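Local coordinates for protein AimR transcriptional regulator (Bacillus phage phi3T, PDB 5ZVV) that activates transcription of the aimX locus as a homodimer, which appears to steer the phage toward lysis until the arbitrium peptide converts it to an inactive monomer, at residues E187-S201 / H213-I226. Numbering follows the deposited sequence.
Sequences ESFKSRVSMLEANIS and HSNRAIENSNVNRI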
ATOM      1  N   GLU A 187     -18.923  -7.195  19.710  1.00 19.97           N
ATOM      2  CA  GLU A 187     -19.497  -8.088  18.706  1.00 21.97           C
ATOM      3  C   GLU A 187     -19.735  -7.358  17.387  1.00 19.37           C
ATOM      4  O   GLU A 187     -19.516  -7.923  16.306  1.00 20.74           O
ATOM      5  CB  GLU A 187     -20.798  -8.698  19.230  1.00 18.81           C
ATOM      6  CG  GLU A 187     -20.613  -9.554  20.471  1.00 25.22           C
ATOM      7  CD  GLU A 187     -19.627 -10.680  20.249  1.00 25.62           C
ATOM      8  OE1 GLU A 187     -19.863 -11.511  19.345  1.00 30.57           O
ATOM      9  OE2 GLU A 187     -18.608 -10.728  20.967  1.00 29.09           O
ATOM     10  N   SER A 188     -20.184  -6.101  17.457  1.00 18.30           N
ATOM     11  CA  SER A 188     -20.363  -5.309  16.242  1.00 21.07           C
ATOM     12  C   SER A 188     -19.041  -5.146  15.498  1.00 19.84           C
ATOM     13  O   SER A 188     -18.955  -5.386  14.284  1.00 18.42           O
ATOM     14  CB  SER A 188     -20.961  -3.945  16.599  1.00 18.39           C
ATOM     15  OG  SER A 188     -21.418  -3.259  15.446  1.00 24.67           O
ATOM     16  N   PHE A 189     -17.990  -4.750  16.222  1.00 22.60           N
ATOM     17  CA  PHE A 189     -16.674  -4.607  15.608  1.00 20.64           C
ATOM     18  C   PHE A 189     -16.188  -5.934  15.041  1.00 23.07           C
ATOM     19  O   PHE A 189     -15.569  -5.971  13.969  1.00 21.05           O
ATOM     20  CB  PHE A 189     -15.679  -4.058  16.631  1.00 19.16           C
ATOM     21  CG  PHE A 189     -15.919  -2.619  17.000  1.00 21.27           C
ATOM     22  CD1 PHE A 189     -16.873  -1.865  16.331  1.00 15.79           C
ATOM     23  CD2 PHE A 189     -15.180  -2.016  18.007  1.00 23.90           C
ATOM     24  CE1 PHE A 189     -17.095  -0.541  16.663  1.00 19.19           C
ATOM     25  CE2 PHE A 189     -15.394  -0.685  18.341  1.00 26.81           C
ATOM     26  CZ  PHE A 189     -16.353   0.051  17.669  1.00 20.79           C
ATOM     27  N   LYS A 190     -16.465  -7.034  15.747  1.00 23.03           N
ATOM     28  CA  LYS A 190     -16.096  -8.352  15.244  1.00 23.84           C
ATOM     29  C   LYS A 190     -16.742  -8.619  13.892  1.00 20.89           C
ATOM     30  O   LYS A 190     -16.079  -9.078  12.956  1.00 19.26           O
ATOM     31  CB  LYS A 190     -16.490  -9.438  16.248  1.00 25.13           C
ATOM     32  CG  LYS A 190     -15.505  -9.644  17.394  1.00 28.60           C
ATOM     33  CD  LYS A 190     -15.981 -10.765  18.311  1.00 29.11           C
ATOM     34  CE  LYS A 190     -15.063 -10.953  19.508  1.00 35.41           C
ATOM     35  NZ  LYS A 190     -15.627 -11.939  20.474  1.00 29.53           N
ATOM     36  N   SER A 191     -18.039  -8.335  13.768  1.00 21.89           N
ATOM     37  CA  SER A 191     -18.702  -8.542  12.484  1.00 24.08           C
ATOM     38  C   SER A 191     -18.086  -7.668  11.395  1.00 20.68           C
ATOM     39  O   SER A 191     -17.848  -8.137  10.272  1.00 21.64           O
ATOM     40  CB  SER A 191     -20.200  -8.275  12.621  1.00 19.40           C
ATOM     41  OG  SER A 191     -20.447  -6.929  12.991  1.00 24.37           O
ATOM     42  N   ARG A 192     -17.804  -6.399  11.715  1.00 19.79           N
ATOM     43  CA  ARG A 192     -17.149  -5.511  10.752  1.00 21.41           C
ATOM     44  C   ARG A 192     -15.849  -6.116  10.230  1.00 19.66           C
ATOM     45  O   ARG A 192     -15.674  -6.313   9.018  1.00 20.01           O
ATOM     46  CB  ARG A 192     -16.870  -4.150  11.394  1.00 21.60           C
ATOM     47  CG  ARG A 192     -18.075  -3.253  11.635  1.00 19.83           C
ATOM     48  CD  ARG A 192     -17.599  -1.958  12.278  1.00 18.23           C
ATOM     49  NE  ARG A 192     -18.666  -1.007  12.568  1.00 21.88           N
ATOM     50  CZ  ARG A 192     -19.062  -0.048  11.735  1.00 19.47           C
ATOM     51  NH1 ARG A 192     -18.491   0.079  10.545  1.00 19.25           N
ATOM     52  NH2 ARG A 192     -20.033   0.779  12.092  1.00 18.50           N
ATOM     53  N   VAL A 193     -14.919  -6.412  11.143  1.00 26.86           N
ATOM     54  CA  VAL A 193     -13.622  -6.949  10.743  1.00 23.14           C
ATOM     55  C   VAL A 193     -13.789  -8.271  10.005  1.00 23.47           C
ATOM     56  O   VAL A 193     -13.040  -8.565   9.065  1.00 24.86           O
ATOM     57  CB  VAL A 193     -12.710  -7.091  11.977  1.00 24.14           C
ATOM     58  CG1 VAL A 193     -11.368  -7.697  11.585  1.00 29.21           C
ATOM     59  CG2 VAL A 193     -12.516  -5.735  12.640  1.00 27.41           C
ATOM     60  N   SER A 194     -14.778  -9.077  10.398  1.00 23.70           N
ATOM     61  CA  SER A 194     -15.029 -10.336   9.705  1.00 24.31           C
ATOM     62  C   SER A 194     -15.366 -10.093   8.242  1.00 23.98           C
ATOM     63  O   SER A 194     -14.847 -10.777   7.354  1.00 20.50           O
ATOM     64  CB  SER A 194     -16.155 -11.106  10.394  1.00 21.46           C
ATOM     65  OG  SER A 194     -15.661 -11.889  11.465  1.00 26.01           O
HETATM   66  N   MSE A 195     -16.233  -9.123   7.969  1.00 26.10           N
HETATM   67  CA  MSE A 195     -16.580  -8.854   6.579  1.00 25.24           C
HETATM   68  C   MSE A 195     -15.391  -8.310   5.793  1.00 25.42           C
HETATM   69  O   MSE A 195     -15.137  -8.736   4.652  1.00 29.31           O
HETATM   70  CB  MSE A 195     -17.762  -7.888   6.493  1.00 25.32           C
HETATM   71  CG  MSE A 195     -19.092  -8.590   6.699  1.00 27.07           C
HETATM   72 SE   MSE A 195     -19.080 -10.362   5.854  1.00 48.78          SE
HETATM   73  CE  MSE A 195     -18.872  -9.808   3.988  1.00 27.03           C
ATOM     74  N   LEU A 196     -14.658  -7.377   6.406  1.00 20.29           N
ATOM     75  CA  LEU A 196     -13.496  -6.803   5.733  1.00 29.71           C
ATOM     76  C   LEU A 196     -12.485  -7.884   5.359  1.00 30.07           C
ATOM     77  O   LEU A 196     -12.020  -7.952   4.212  1.00 27.74           O
ATOM     78  CB  LEU A 196     -12.860  -5.729   6.617  1.00 26.55           C
ATOM     79  CG  LEU A 196     -13.687  -4.440   6.667  1.00 28.77           C
ATOM     80  CD1 LEU A 196     -13.166  -3.471   7.715  1.00 25.59           C
ATOM     81  CD2 LEU A 196     -13.708  -3.781   5.293  1.00 27.29           C
ATOM     82  N   GLU A 197     -12.146  -8.755   6.313  1.00 28.72           N
ATOM     83  CA  GLU A 197     -11.205  -9.830   6.024  1.00 20.61           C
ATOM     84  C   GLU A 197     -11.786 -10.844   5.049  1.00 25.62           C
ATOM     85  O   GLU A 197     -11.034 -11.471   4.296  1.00 24.49           O
ATOM     86  CB  GLU A 197     -10.781 -10.517   7.319  1.00 25.93           C
ATOM     87  CG  GLU A 197      -9.908  -9.646   8.197  1.00 30.79           C
ATOM     88  CD  GLU A 197      -9.592 -10.293   9.524  1.00 39.86           C
ATOM     89  OE1 GLU A 197     -10.400 -11.126   9.987  1.00 39.02           O
ATOM     90  OE2 GLU A 197      -8.532  -9.970  10.100  1.00 44.45           O
ATOM     91  N   ALA A 198     -13.110 -11.021   5.044  1.00 23.17           N
ATOM     92  CA  ALA A 198     -13.725 -11.909   4.064  1.00 22.66           C
ATOM     93  C   ALA A 198     -13.491 -11.403   2.647  1.00 26.11           C
ATOM     94  O   ALA A 198     -13.129 -12.178   1.751  1.00 26.50           O
ATOM     95  CB  ALA A 198     -15.222 -12.052   4.342  1.00 24.42           C
ATOM     96  N   ASN A 199     -13.687 -10.101   2.424  1.00 27.39           N
ATOM     97  CA  ASN A 199     -13.442  -9.557   1.091  1.00 32.49           C
ATOM     98  C   ASN A 199     -11.953  -9.564   0.754  1.00 33.63           C
ATOM     99  O   ASN A 199     -11.576  -9.800  -0.403  1.00 32.45           O
ATOM    100  CB  ASN A 199     -14.026  -8.150   0.982  1.00 39.40           C
ATOM    101  CG  ASN A 199     -15.543  -8.151   0.962  1.00 47.37           C
ATOM    102  OD1 ASN A 199     -16.171  -9.103   0.492  1.00 38.36           O
ATOM    103  ND2 ASN A 199     -16.139  -7.082   1.476  1.00 55.92           N
ATOM    104  N   ILE A 200     -11.093  -9.317   1.747  1.00 28.33           N
ATOM    105  CA  ILE A 200      -9.654  -9.458   1.527  1.00 29.43           C
ATOM    106  C   ILE A 200      -9.330 -10.861   1.029  1.00 31.91           C
ATOM    107  O   ILE A 200      -8.600 -11.041   0.046  1.00 29.14           O
ATOM    108  CB  ILE A 200      -8.871  -9.135   2.811  1.00 27.58           C
ATOM    109  CG1 ILE A 200      -8.981  -7.652   3.163  1.00 29.51           C
ATOM    110  CG2 ILE A 200      -7.414  -9.541   2.657  1.00 30.73           C
ATOM    111  CD1 ILE A 200      -8.288  -7.293   4.459  1.00 25.36           C
ATOM    112  N   SER A 201      -9.881 -11.876   1.696  1.00 27.68           N
ATOM    113  CA  SER A 201      -9.574 -13.256   1.342  1.00 26.83           C
ATOM    114  C   SER A 201     -10.110 -13.606  -0.036  1.00 28.63           C
ATOM    115  O   SER A 201      -9.430 -14.282  -0.817  1.00 30.59           O
ATOM    116  CB  SER A 201     -10.140 -14.205   2.396  1.00 24.36           C
ATOM    117  OG  SER A 201      -9.589 -13.917   3.671  1.00 27.64           O
ATOM    118  N   HIS A 213     -14.652 -16.343   7.150  1.00 25.48           N
ATOM    119  CA  HIS A 213     -14.960 -15.022   7.690  1.00 21.54           C
ATOM    120  C   HIS A 213     -16.425 -14.661   7.471  1.00 20.96           C
ATOM    121  O   HIS A 213     -17.065 -14.080   8.357  1.00 18.44           O
ATOM    122  CB  HIS A 213     -14.042 -13.971   7.064  1.00 22.01           C
ATOM    123  CG  HIS A 213     -12.599 -14.129   7.433  1.00 29.16           C
ATOM    124  ND1 HIS A 213     -12.147 -14.016   8.731  1.00 29.86           N
ATOM    125  CD2 HIS A 213     -11.506 -14.383   6.676  1.00 27.40           C
ATOM    126  CE1 HIS A 213     -10.838 -14.197   8.757  1.00 29.77           C
ATOM    127  NE2 HIS A 213     -10.425 -14.422   7.522  1.00 24.97           N
ATOM    128  N   SER A 214     -16.975 -14.997   6.300  1.00 19.78           N
ATOM    129  CA  SER A 214     -18.374 -14.675   6.019  1.00 22.01           C
ATOM    130  C   SER A 214     -19.305 -15.415   6.972  1.00 23.91           C
ATOM    131  O   SER A 214     -20.214 -14.820   7.566  1.00 21.77           O
ATOM    132  CB  SER A 214     -18.717 -15.018   4.567  1.00 18.46           C
ATOM    133  OG  SER A 214     -17.918 -14.293   3.647  1.00 20.72           O
ATOM    134  N   ASN A 215     -19.082 -16.721   7.133  1.00 18.86           N
ATOM    135  CA  ASN A 215     -19.910 -17.512   8.034  1.00 19.80           C
ATOM    136  C   ASN A 215     -19.789 -17.019   9.467  1.00 21.97           C
ATOM    137  O   ASN A 215     -20.779 -16.986  10.203  1.00 24.60           O
ATOM    138  CB  ASN A 215     -19.527 -18.988   7.935  1.00 24.00           C
ATOM    139  CG  ASN A 215     -20.150 -19.673   6.738  1.00 22.90           C
ATOM    140  OD1 ASN A 215     -21.323 -19.458   6.425  1.00 33.99           O
ATOM    141  ND2 ASN A 215     -19.370 -20.503   6.059  1.00 26.25           N
ATOM    142  N   ARG A 216     -18.585 -16.624   9.882  1.00 23.03           N
ATOM    143  CA  ARG A 216     -18.431 -16.106  11.237  1.00 26.09           C
ATOM    144  C   ARG A 216     -19.188 -14.793  11.411  1.00 29.52           C
ATOM    145  O   ARG A 216     -19.817 -14.563  12.454  1.00 29.65           O
ATOM    146  CB  ARG A 216     -16.950 -15.934  11.573  1.00 28.96           C
ATOM    147  CG  ARG A 216     -16.715 -15.733  13.049  1.00 35.41           C
ATOM    148  CD  ARG A 216     -15.280 -15.961  13.469  1.00 42.00           C
ATOM    149  NE  ARG A 216     -15.147 -15.742  14.906  1.00 45.70           N
ATOM    150  CZ  ARG A 216     -14.786 -14.586  15.456  1.00 42.04           C
ATOM    151  NH1 ARG A 216     -14.711 -14.473  16.772  1.00 42.31           N
ATOM    152  NH2 ARG A 216     -14.490 -13.545  14.689  1.00 44.54           N
ATOM    153  N   ALA A 217     -19.152 -13.928  10.393  1.00 24.22           N
ATOM    154  CA  ALA A 217     -19.937 -12.700  10.440  1.00 25.00           C
ATOM    155  C   ALA A 217     -21.422 -13.005  10.576  1.00 23.00           C
ATOM    156  O   ALA A 217     -22.120 -12.375  11.378  1.00 24.52           O
ATOM    157  CB  ALA A 217     -19.673 -11.856   9.193  1.00 20.67           C
ATOM    158  N   ILE A 218     -21.922 -13.978   9.807  1.00 22.13           N
ATOM    159  CA  ILE A 218     -23.329 -14.364   9.911  1.00 26.28           C
ATOM    160  C   ILE A 218     -23.638 -14.900  11.303  1.00 32.59           C
ATOM    161  O   ILE A 218     -24.718 -14.655  11.855  1.00 29.66           O
ATOM    162  CB  ILE A 218     -23.682 -15.395   8.820  1.00 28.44           C
ATOM    163  CG1 ILE A 218     -23.675 -14.741   7.439  1.00 20.38           C
ATOM    164  CG2 ILE A 218     -25.034 -16.039   9.098  1.00 25.07           C
ATOM    165  CD1 ILE A 218     -23.605 -15.733   6.296  1.00 20.36           C
ATOM    166  N   GLU A 219     -22.693 -15.635  11.897  1.00 27.16           N
ATOM    167  CA  GLU A 219     -22.939 -16.246  13.198  1.00 30.91           C
ATOM    168  C   GLU A 219     -22.933 -15.216  14.319  1.00 28.83           C
ATOM    169  O   GLU A 219     -23.616 -15.404  15.332  1.00 30.82           O
ATOM    170  CB  GLU A 219     -21.900 -17.337  13.467  1.00 36.81           C
ATOM    171  CG  GLU A 219     -22.044 -18.562  12.568  1.00 39.97           C
ATOM    172  CD  GLU A 219     -20.766 -19.387  12.473  1.00 45.36           C
ATOM    173  OE1 GLU A 219     -19.811 -19.111  13.231  1.00 48.56           O
ATOM    174  OE2 GLU A 219     -20.717 -20.310  11.631  1.00 47.10           O
ATOM    175  N   ASN A 220     -22.183 -14.127  14.163  1.00 29.03           N
ATOM    176  CA  ASN A 220     -22.067 -13.117  15.206  1.00 29.03           C
ATOM    177  C   ASN A 220     -22.983 -11.917  15.010  1.00 30.92           C
ATOM    178  O   ASN A 220     -23.009 -11.035  15.874  1.00 32.57           O
ATOM    179  CB  ASN A 220     -20.616 -12.644  15.318  1.00 30.00           C
ATOM    180  CG  ASN A 220     -19.701 -13.704  15.898  1.00 30.00           C
ATOM    181  OD1 ASN A 220     -20.147 -14.611  16.598  1.00 30.00           O
ATOM    182  ND2 ASN A 220     -18.409 -13.593  15.609  1.00 30.00           N
ATOM    183  N   SER A 221     -23.723 -11.843  13.906  1.00 27.25           N
ATOM    184  CA  SER A 221     -24.459 -10.626  13.592  1.00 22.79           C
ATOM    185  C   SER A 221     -25.833 -10.945  13.028  1.00 23.81           C
ATOM    186  O   SER A 221     -26.000 -11.898  12.262  1.00 23.32           O
ATOM    187  CB  SER A 221     -23.689  -9.755  12.591  1.00 20.67           C
ATOM    188  OG  SER A 221     -24.399  -8.562  12.305  1.00 22.47           O
ATOM    189  N   ASN A 222     -26.815 -10.134  13.420  1.00 25.09           N
ATOM    190  CA  ASN A 222     -28.126 -10.101  12.784  1.00 26.54           C
ATOM    191  C   ASN A 222     -28.377  -8.779  12.068  1.00 25.61           C
ATOM    192  O   ASN A 222     -29.525  -8.471  11.731  1.00 25.53           O
ATOM    193  CB  ASN A 222     -29.226 -10.368  13.813  1.00 34.82           C
ATOM    194  CG  ASN A 222     -29.234 -11.807  14.292  1.00 43.80           C
ATOM    195  OD1 ASN A 222     -29.148 -12.739  13.490  1.00 42.02           O
ATOM    196  ND2 ASN A 222     -29.327 -11.996  15.604  1.00 43.47           N
ATOM    197  N   VAL A 223     -27.329  -7.985  11.845  1.00 20.75           N
ATOM    198  CA  VAL A 223     -27.463  -6.763  11.063  1.00 23.92           C
ATOM    199  C   VAL A 223     -27.674  -7.135   9.603  1.00 25.32           C
ATOM    200  O   VAL A 223     -26.950  -7.975   9.052  1.00 18.89           O
ATOM    201  CB  VAL A 223     -26.227  -5.869  11.246  1.00 19.25           C
ATOM    202  CG1 VAL A 223     -26.262  -4.691  10.275  1.00 21.10           C
ATOM    203  CG2 VAL A 223     -26.145  -5.372  12.679  1.00 21.37           C
ATOM    204  N   ASN A 224     -28.676  -6.512   8.972  1.00 22.83           N
ATOM    205  CA  ASN A 224     -29.045  -6.889   7.610  1.00 23.45           C
ATOM    206  C   ASN A 224     -27.902  -6.647   6.631  1.00 19.29           C
ATOM    207  O   ASN A 224     -27.651  -7.475   5.748  1.00 20.87           O
ATOM    208  CB  ASN A 224     -30.299  -6.130   7.170  1.00 21.84           C
ATOM    209  CG  ASN A 224     -31.560  -6.647   7.838  1.00 20.17           C
ATOM    210  OD1 ASN A 224     -32.388  -5.872   8.316  1.00 23.10           O
ATOM    211  ND2 ASN A 224     -31.708  -7.965   7.876  1.00 26.13           N
ATOM    212  N   ARG A 225     -27.197  -5.522   6.770  1.00 20.66           N
ATOM    213  CA  ARG A 225     -26.098  -5.219   5.856  1.00 22.14           C
ATOM    214  C   ARG A 225     -24.999  -6.274   5.952  1.00 21.09           C
ATOM    215  O   ARG A 225     -24.521  -6.790   4.930  1.00 22.83           O
ATOM    216  CB  ARG A 225     -25.546  -3.820   6.151  1.00 20.04           C
ATOM    217  CG  ARG A 225     -24.432  -3.352   5.214  1.00 25.02           C
ATOM    218  CD  ARG A 225     -23.045  -3.761   5.722  1.00 35.75           C
ATOM    219  NE  ARG A 225     -22.582  -2.899   6.802  1.00 34.17           N
ATOM    220  CZ  ARG A 225     -21.589  -2.026   6.679  1.00 33.83           C
ATOM    221  NH1 ARG A 225     -21.240  -1.270   7.708  1.00 30.77           N
ATOM    222  NH2 ARG A 225     -20.942  -1.919   5.526  1.00 34.36           N
ATOM    223  N   ILE A 226     -24.590  -6.605   7.181  1.00 21.33           N
ATOM    224  CA  ILE A 226     -23.521  -7.578   7.387  1.00 16.59           C
ATOM    225  C   ILE A 226     -23.885  -8.913   6.750  1.00 17.19           C
ATOM    226  O   ILE A 226     -23.107  -9.483   5.977  1.00 17.83           O
ATOM    227  CB  ILE A 226     -23.222  -7.736   8.889  1.00 21.23           C
ATOM    228  CG1 ILE A 226     -22.627  -6.445   9.462  1.00 18.22           C
ATOM    229  CG2 ILE A 226     -22.292  -8.929   9.135  1.00 22.75           C
ATOM    230  CD1 ILE A 226     -21.274  -6.076   8.884  1.00 19.60           C
TER
HETATM  231  O   HOH W   1     -22.587 -11.842  18.659  1.00 30.73           O
HETATM  232  O   HOH W   2     -13.744 -10.898  13.842  1.00 31.97           O
HETATM  233  O   HOH W   3     -23.247  -6.847  14.010  1.00 22.79           O
HETATM  234  O   HOH W   4     -19.593   1.550   8.062  1.00 28.05           O
HETATM  235  O   HOH W   5     -13.472 -13.368  10.933  1.00 28.02           O
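His213 sits against helix 187-201 as a knob in the hole formed by Ser194, Glu197, Ala198 and Ser201. With CG anti to the carbonyl carbon (chi1 -66°), its ring presents one face to Glu197, whose CB makes a CH-pi contact 3.8 Å from the ring centroid and almost on the normal. Ser201 OG instead stands at the ring edge, 3.6 Å from His213 CD2, and a water in the ring plane links His213 ND1 to Ser194 OG. One turn along, small residues let the antiparallel helices pack closely: Ala217 CB fits against Ser194 CB and lies 3.7 Å from SE of Met195, present here as selenomethionine. Bends at chi2 and chi3 curl that chain, and Met195 CG meets Ile226 CD1 at 4.0 Å as the two side chains run past each other in opposite directions. Near the end of helix 213-220 waters add to direct packing of Ser191 CB on Ser221 CB: one joins Ser191 OG to Ser221 OG, another Glu187 OE1 to Asn220 O. The guanidinium planes of Arg192 and Arg225 stand 83° apart and share a water; Arg192 makes salt bridges to Glu84 and Asp87, probably easing the like charges, and Arg225 NE bonds Ile88 O. The axes of segments 187-201 and 213-220 come within 8.1 Å at 161°, a hairpin consistent with the TPR-like family. Helices 77-88 and 145-161 flank 187-201, while helix 224-237, which supplies Arg225 and Ile226, continues so that Thr233 touches Met195 and Ser214.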